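Local coordinates for protein 336aa long hypothetical dTDP-glucose 4,6-dehydratase (Pyrococcus horikoshii, PDB 2HUN) that binds NAD and is probably a dTDP-glucose 4,6-dehydratase, an enzyme that takes water out of a nucleotide sugar to leave a 4-keto-6-deoxy sugar, at residues T108-I113 and L163-T168; E238-S243 and R290-R295. All coordinates share one frame; numbering follows the deposited sequence.

Contact 1: T108-I113 and L163-T168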
loop_
_atom_site.group_PDB
_atom_site.type_symbol
_atom_site.label_atom_id
_atom_site.label_comp_id
_atom_site.label_asym_id
_atom_site.label_seq_id
_atom_site.Cartn_x
_atom_site.Cartn_y
_atom_site.Cartn_z
ATOM N N THR A 108 -13.401 -2.363 2.877
ATOM C CA THR A 108 -14.788 -2.750 3.119
ATOM C C THR A 108 -15.246 -3.853 2.168
ATOM O O THR A 108 -15.941 -4.784 2.570
ATOM C CB THR A 108 -15.734 -1.540 2.970
ATOM O OG1 THR A 108 -15.259 -0.460 3.784
ATOM C CG2 THR A 108 -17.147 -1.912 3.417
ATOM N N LEU A 109 -14.856 -3.737 0.904
ATOM C CA LEU A 109 -15.214 -4.733 -0.090
ATOM C C LEU A 109 -14.544 -6.059 0.272
ATOM O O LEU A 109 -15.173 -7.117 0.204
ATOM C CB LEU A 109 -14.756 -4.276 -1.478
ATOM C CG LEU A 109 -15.415 -4.971 -2.669
ATOM C CD1 LEU A 109 -16.897 -4.611 -2.693
ATOM C CD2 LEU A 109 -14.742 -4.535 -3.965
ATOM N N LEU A 110 -13.271 -5.999 0.659
ATOM C CA LEU A 110 -12.529 -7.203 1.036
ATOM C C LEU A 110 -13.180 -7.863 2.253
ATOM O O LEU A 110 -13.328 -9.081 2.307
ATOM C CB LEU A 110 -11.060 -6.858 1.334
ATOM C CG LEU A 110 -10.197 -6.540 0.102
ATOM C CD1 LEU A 110 -8.838 -5.981 0.515
ATOM C CD2 LEU A 110 -10.032 -7.809 -0.727
ATOM N N GLU A 111 -13.571 -7.057 3.231
ATOM C CA GLU A 111 -14.208 -7.605 4.420
ATOM C C GLU A 111 -15.529 -8.274 4.077
ATOM O O GLU A 111 -15.809 -9.375 4.547
ATOM C CB GLU A 111 -14.429 -6.510 5.466
ATOM C CG GLU A 111 -13.198 -6.214 6.326
ATOM C CD GLU A 111 -12.767 -7.412 7.167
ATOM O OE1 GLU A 111 -12.008 -8.270 6.668
ATOM O OE2 GLU A 111 -13.203 -7.501 8.330
ATOM N N SER A 112 -16.342 -7.624 3.247
ATOM C CA SER A 112 -17.625 -8.200 2.870
ATOM C C SER A 112 -17.397 -9.516 2.137
ATOM O O SER A 112 -18.143 -10.479 2.319
ATOM C CB SER A 112 -18.413 -7.230 1.979
ATOM O OG SER A 112 -17.837 -7.126 0.689
ATOM N N ILE A 113 -16.355 -9.563 1.315
ATOM C CA ILE A 113 -16.053 -10.779 0.579
ATOM C C ILE A 113 -15.634 -11.935 1.492
ATOM O O ILE A 113 -16.166 -13.043 1.365
ATOM C CB ILE A 113 -14.951 -10.538 -0.476
ATOM C CG1 ILE A 113 -15.530 -9.728 -1.643
ATOM C CG2 ILE A 113 -14.387 -11.872 -0.959
ATOM C CD1 ILE A 113 -14.500 -9.295 -2.676
ATOM N N LEU A 163 -3.735 -8.005 -1.579
ATOM C CA LEU A 163 -2.757 -9.088 -1.555
ATOM C C LEU A 163 -2.806 -9.810 -0.206
ATOM O O LEU A 163 -2.813 -11.038 -0.147
ATOM C CB LEU A 163 -1.352 -8.535 -1.804
ATOM C CG LEU A 163 -1.074 -7.977 -3.210
ATOM C CD1 LEU A 163 0.321 -7.365 -3.271
ATOM C CD2 LEU A 163 -1.205 -9.087 -4.231
ATOM N N GLY A 164 -2.865 -9.034 0.869
ATOM C CA GLY A 164 -2.900 -9.599 2.207
ATOM C C GLY A 164 -4.149 -10.391 2.536
ATOM O O GLY A 164 -4.063 -11.511 3.043
ATOM N N TRP A 165 -5.309 -9.806 2.264
ATOM C CA TRP A 165 -6.586 -10.465 2.536
ATOM C C TRP A 165 -6.741 -11.746 1.716
ATOM O O TRP A 165 -7.256 -12.749 2.203
ATOM C CB TRP A 165 -7.743 -9.510 2.235
ATOM C CG TRP A 165 -8.335 -8.843 3.459
ATOM C CD1 TRP A 165 -9.589 -9.031 3.962
ATOM C CD2 TRP A 165 -7.710 -7.864 4.301
ATOM N NE1 TRP A 165 -9.790 -8.231 5.058
ATOM C CE2 TRP A 165 -8.654 -7.502 5.290
ATOM C CE3 TRP A 165 -6.447 -7.255 4.315
ATOM C CZ2 TRP A 165 -8.376 -6.555 6.284
ATOM C CZ3 TRP A 165 -6.169 -6.314 5.304
ATOM C CH2 TRP A 165 -7.134 -5.974 6.275
ATOM N N THR A 166 -6.280 -11.708 0.471
ATOM C CA THR A 166 -6.368 -12.861 -0.411
ATOM C C THR A 166 -5.671 -14.085 0.189
ATOM O O THR A 166 -6.210 -15.193 0.156
ATOM C CB THR A 166 -5.748 -12.540 -1.790
ATOM O OG1 THR A 166 -6.539 -11.540 -2.446
ATOM C CG2 THR A 166 -5.690 -13.788 -2.663
ATOM N N ARG A 167 -4.475 -13.881 0.733
ATOM C CA ARG A 167 -3.704 -14.963 1.337
ATOM C C ARG A 167 -4.225 -15.326 2.721
ATOM O O ARG A 167 -4.260 -16.496 3.095
ATOM C CB ARG A 167 -2.224 -14.571 1.410
ATOM C CG ARG A 167 -1.550 -14.555 0.040
ATOM C CD ARG A 167 -0.256 -13.747 0.016
ATOM N NE ARG A 167 0.357 -13.801 -1.308
ATOM C CZ ARG A 167 1.038 -14.843 -1.773
ATOM N NH1 ARG A 167 1.202 -15.920 -1.017
ATOM N NH2 ARG A 167 1.543 -14.816 -3.002
ATOM N N THR A 168 -4.646 -14.321 3.478
ATOM C CA THR A 168 -5.157 -14.567 4.815
ATOM C C THR A 168 -6.425 -15.418 4.812
ATOM O O THR A 168 -6.530 -16.382 5.568
ATOM C CB THR A 168 -5.475 -13.253 5.547
ATOM O OG1 THR A 168 -4.274 -12.497 5.715
ATOM C CG2 THR A 168 -6.081 -13.540 6.912
#

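Contact 2: E238-S243 and R290-R295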
loop_
_atom_site.group_PDB
_atom_site.type_symbol
_atom_site.label_atom_id
_atom_site.label_comp_id
_atom_site.label_asym_id
_atom_site.label_seq_id
_atom_site.Cartn_x
_atom_site.Cartn_y
_atom_site.Cartn_z
ATOM N N GLU A 238 -2.327 -12.980 -7.891
ATOM C CA GLU A 238 -1.476 -12.433 -8.950
ATOM C C GLU A 238 -1.865 -11.040 -9.444
ATOM O O GLU A 238 -3.044 -10.703 -9.543
ATOM C CB GLU A 238 -1.458 -13.366 -10.166
ATOM C CG GLU A 238 -0.882 -14.754 -9.936
ATOM C CD GLU A 238 0.591 -14.732 -9.566
ATOM O OE1 GLU A 238 1.256 -13.707 -9.816
ATOM O OE2 GLU A 238 1.089 -15.750 -9.038
ATOM N N ILE A 239 -0.852 -10.239 -9.763
ATOM C CA ILE A 239 -1.068 -8.906 -10.298
ATOM C C ILE A 239 -0.800 -8.988 -11.803
ATOM O O ILE A 239 0.127 -9.686 -12.244
ATOM C CB ILE A 239 -0.111 -7.871 -9.662
ATOM C CG1 ILE A 239 -0.349 -7.797 -8.150
ATOM C CG2 ILE A 239 -0.332 -6.493 -10.297
ATOM C CD1 ILE A 239 0.513 -6.763 -7.448
ATOM N N TYR A 240 -1.616 -8.289 -12.586
ATOM C CA TYR A 240 -1.476 -8.291 -14.034
ATOM C C TYR A 240 -1.387 -6.875 -14.610
ATOM O O TYR A 240 -2.356 -6.115 -14.555
ATOM C CB TYR A 240 -2.669 -9.017 -14.682
ATOM C CG TYR A 240 -2.737 -10.503 -14.410
ATOM C CD1 TYR A 240 -1.972 -11.409 -15.152
ATOM C CD2 TYR A 240 -3.569 -11.006 -13.407
ATOM C CE1 TYR A 240 -2.040 -12.787 -14.901
ATOM C CE2 TYR A 240 -3.641 -12.369 -13.149
ATOM C CZ TYR A 240 -2.881 -13.253 -13.896
ATOM O OH TYR A 240 -2.977 -14.597 -13.642
ATOM N N ASN A 241 -0.224 -6.522 -15.155
ATOM C CA ASN A 241 -0.043 -5.210 -15.770
ATOM C C ASN A 241 -0.756 -5.289 -17.112
ATOM O O ASN A 241 -0.752 -6.335 -17.754
ATOM C CB ASN A 241 1.436 -4.901 -16.061
ATOM C CG ASN A 241 2.203 -4.404 -14.851
ATOM O OD1 ASN A 241 1.630 -3.935 -13.859
ATOM N ND2 ASN A 241 3.525 -4.477 -14.943
ATOM N N ILE A 242 -1.340 -4.178 -17.545
ATOM C CA ILE A 242 -2.037 -4.124 -18.829
ATOM C C ILE A 242 -1.586 -2.860 -19.556
ATOM O O ILE A 242 -1.834 -1.747 -19.086
ATOM C CB ILE A 242 -3.572 -4.063 -18.645
ATOM C CG1 ILE A 242 -4.048 -5.241 -17.785
ATOM C CG2 ILE A 242 -4.252 -4.098 -20.005
ATOM C CD1 ILE A 242 -5.531 -5.179 -17.413
ATOM N N SER A 243 -0.920 -3.046 -20.694
ATOM C CA SER A 243 -0.412 -1.942 -21.495
ATOM C C SER A 243 -0.380 -2.315 -22.971
ATOM O O SER A 243 -0.171 -3.475 -23.334
ATOM C CB SER A 243 0.997 -1.544 -21.034
ATOM O OG SER A 243 1.917 -2.610 -21.220
ATOM N N ARG A 290 1.896 -13.720 -21.720
ATOM C CA ARG A 290 2.369 -15.096 -21.573
ATOM C C ARG A 290 1.347 -16.054 -20.968
ATOM O O ARG A 290 1.098 -17.126 -21.514
ATOM C CB ARG A 290 3.635 -15.115 -20.699
ATOM C CG ARG A 290 4.297 -16.498 -20.510
ATOM C CD ARG A 290 5.251 -16.485 -19.301
ATOM N NE ARG A 290 4.530 -16.138 -18.074
ATOM C CZ ARG A 290 4.970 -15.301 -17.141
ATOM N NH1 ARG A 290 6.154 -14.704 -17.266
ATOM N NH2 ARG A 290 4.204 -15.027 -16.091
ATOM N N ASP A 291 0.778 -15.673 -19.829
ATOM C CA ASP A 291 -0.178 -16.526 -19.128
ATOM C C ASP A 291 -1.602 -16.565 -19.677
ATOM O O ASP A 291 -2.165 -17.643 -19.863
ATOM C CB ASP A 291 -0.237 -16.138 -17.647
ATOM C CG ASP A 291 1.079 -16.379 -16.923
ATOM O OD1 ASP A 291 1.994 -16.969 -17.523
ATOM O OD2 ASP A 291 1.192 -15.982 -15.748
ATOM N N LEU A 292 -2.185 -15.400 -19.946
ATOM C CA LEU A 292 -3.559 -15.354 -20.428
ATOM C C LEU A 292 -3.716 -15.088 -21.920
ATOM O O LEU A 292 -4.838 -14.996 -22.421
ATOM C CB LEU A 292 -4.339 -14.307 -19.633
ATOM C CG LEU A 292 -4.143 -14.331 -18.116
ATOM C CD1 LEU A 292 -5.125 -13.359 -17.459
ATOM C CD2 LEU A 292 -4.343 -15.739 -17.584
ATOM N N LYS A 293 -2.598 -14.960 -22.629
ATOM C CA LYS A 293 -2.626 -14.715 -24.068
ATOM C C LYS A 293 -3.327 -13.423 -24.473
ATOM O O LYS A 293 -3.882 -13.334 -25.568
ATOM C CB LYS A 293 -3.280 -15.891 -24.800
ATOM C CG LYS A 293 -2.378 -17.101 -24.960
ATOM C CD LYS A 293 -1.923 -17.628 -23.618
ATOM C CE LYS A 293 -0.957 -18.800 -23.750
ATOM N NZ LYS A 293 -0.595 -19.292 -22.385
ATOM N N TRP A 294 -3.303 -12.419 -23.602
ATOM C CA TRP A 294 -3.928 -11.143 -23.928
ATOM C C TRP A 294 -3.074 -10.323 -24.895
ATOM O O TRP A 294 -1.870 -10.180 -24.695
ATOM C CB TRP A 294 -4.152 -10.291 -22.679
ATOM C CG TRP A 294 -4.704 -8.933 -23.037
ATOM C CD1 TRP A 294 -5.981 -8.644 -23.422
ATOM C CD2 TRP A 294 -3.975 -7.700 -23.110
ATOM N NE1 TRP A 294 -6.094 -7.308 -23.733
ATOM C CE2 TRP A 294 -4.877 -6.706 -23.550
ATOM C CE3 TRP A 294 -2.645 -7.339 -22.849
ATOM C CZ2 TRP A 294 -4.494 -5.375 -23.735
ATOM C CZ3 TRP A 294 -2.265 -6.016 -23.032
ATOM C CH2 TRP A 294 -3.188 -5.049 -23.471
ATOM N N ARG A 295 -3.716 -9.774 -25.923
ATOM C CA ARG A 295 -3.057 -8.925 -26.915
ATOM C C ARG A 295 -4.031 -7.790 -27.260
ATOM O O ARG A 295 -5.249 -7.985 -27.244
ATOM C CB ARG A 295 -2.768 -9.702 -28.208
ATOM C CG ARG A 295 -1.891 -10.946 -28.078
ATOM C CD ARG A 295 -0.409 -10.611 -28.122
ATOM N NE ARG A 295 0.410 -11.825 -28.166
ATOM C CZ ARG A 295 1.736 -11.831 -28.198
ATOM N NH1 ARG A 295 2.399 -10.682 -28.192
ATOM N NH2 ARG A 295 2.395 -12.982 -28.228
HETATM O O HOH W 1 -0.750 -16.031 -14.095
#

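Contact 1: T108-I113 and L163-T168
W165 meets L110 and E111 where two helices of the NAD-binding Rossmann domain, 96-116 and 150-168, lie side by side on one flank of the central sheet. Between 108-113 and 163-168 the backbones come nearest at L110 and W165, whose CA atoms are 6.9 Å apart.

The apolar half of the contact is a CH-pi interaction. L110 lies over a face of the indole, its CB 3.7 Å from W165 CD1, while its CD1 sits 4.0 Å above the ring plane, displaced toward the rim. A branched leucine suits this place because it can cover the pyrrole end of the indole and still reach F122 on strand 121-127 beneath.

The polar half belongs to E111. CG stands beside the backbone N (chi1 -83°) and a bend at chi2 turns the chain toward the tryptophan. W165 NE1 then gives E111 OE1 a nearly straight hydrogen bond of 2.7 Å, with an N-H...O angle of 173°. The other oxygen, OE2, forms a salt bridge with R114, so both ends of this buried carboxylate are matched. P95 of the second subunit packs on E111 and W165, consistent with the four-helix-bundle dimer interface common in extended short-chain dehydrogenases, to which each subunit would give two helices.

A leucine in place of W165 would probably leave E111 OE1 without its indole donor and open a gap beside L110. The carboxylate stands almost upright to the indole, and NE1 meets OE1 on its anti side, 27° out of the carboxylate plane.

Contact 2: E238-S243 and R290-R295
I242 turns CG2 anti to its own backbone N and W294 does the same with CG (chi1 176°), and these two rotations bring the isoleucine methyl over the indole. I242 CG2 lies 3.7 Å from W294 CH2, above the six-membered ring and toward its rim, in a CH-pi contact where the side chains cross at about a right angle. At the edge of the same ring, near its plane, S243 O comes within 3.3 Å of W294 CZ3. The carbonyl thus faces the slightly positive rim of the indole while the methyl takes the face, a division that a broad, flat tryptophan allows.

A second aromatic contact runs alongside. L292 CD1 sits over a face of the Y240 ring, 4.0 Å from Y240 CE1. The same ring also meets K287 in a cation-pi contact, and the hydroxyl is hydrogen-bonded to E235 N. One water, 2.7 Å from Y240 OH, also donates to D291 OD2 at 2.6 Å, tying strand to helix indirectly. R290 holds D291 side-on in a salt bridge, R290 NE to D291 OD1 at 2.7 Å and R290 NH2 to D291 OD2, both from above the carboxylate plane.

K293, the first residue past the helix, has positive phi and lets the chain turn so that W294 reaches inward onto A226 and L229. Those residues belong to helix 220-233, which joins strand 215-219 to strand 239-242. Helix 286-292 and the turn after it therefore pack against a beta-alpha-beta crossover at the branched end of the Rossmann sheet.

Both contacts are buried, yet contact 1 lies farther from the centre of the chain and is sealed partly by the second subunit, whereas no other protein chain of the assembly touches contact 2. The strand 172-182 is common ground: helix 150-168 of contact 1 rests side chains on it, and strand 239-242 of contact 2 pairs with it in parallel. The two meet directly where L163 CD2 comes within 4.2 Å of I239 CG1. Their chemistry differs accordingly. Helix against helix, contact 1 combines a leucine-indole contact with a direct hydrogen bond; strand against helix end, contact 2 relies on aliphatic groups over aromatic faces, with a water as its polar bridge.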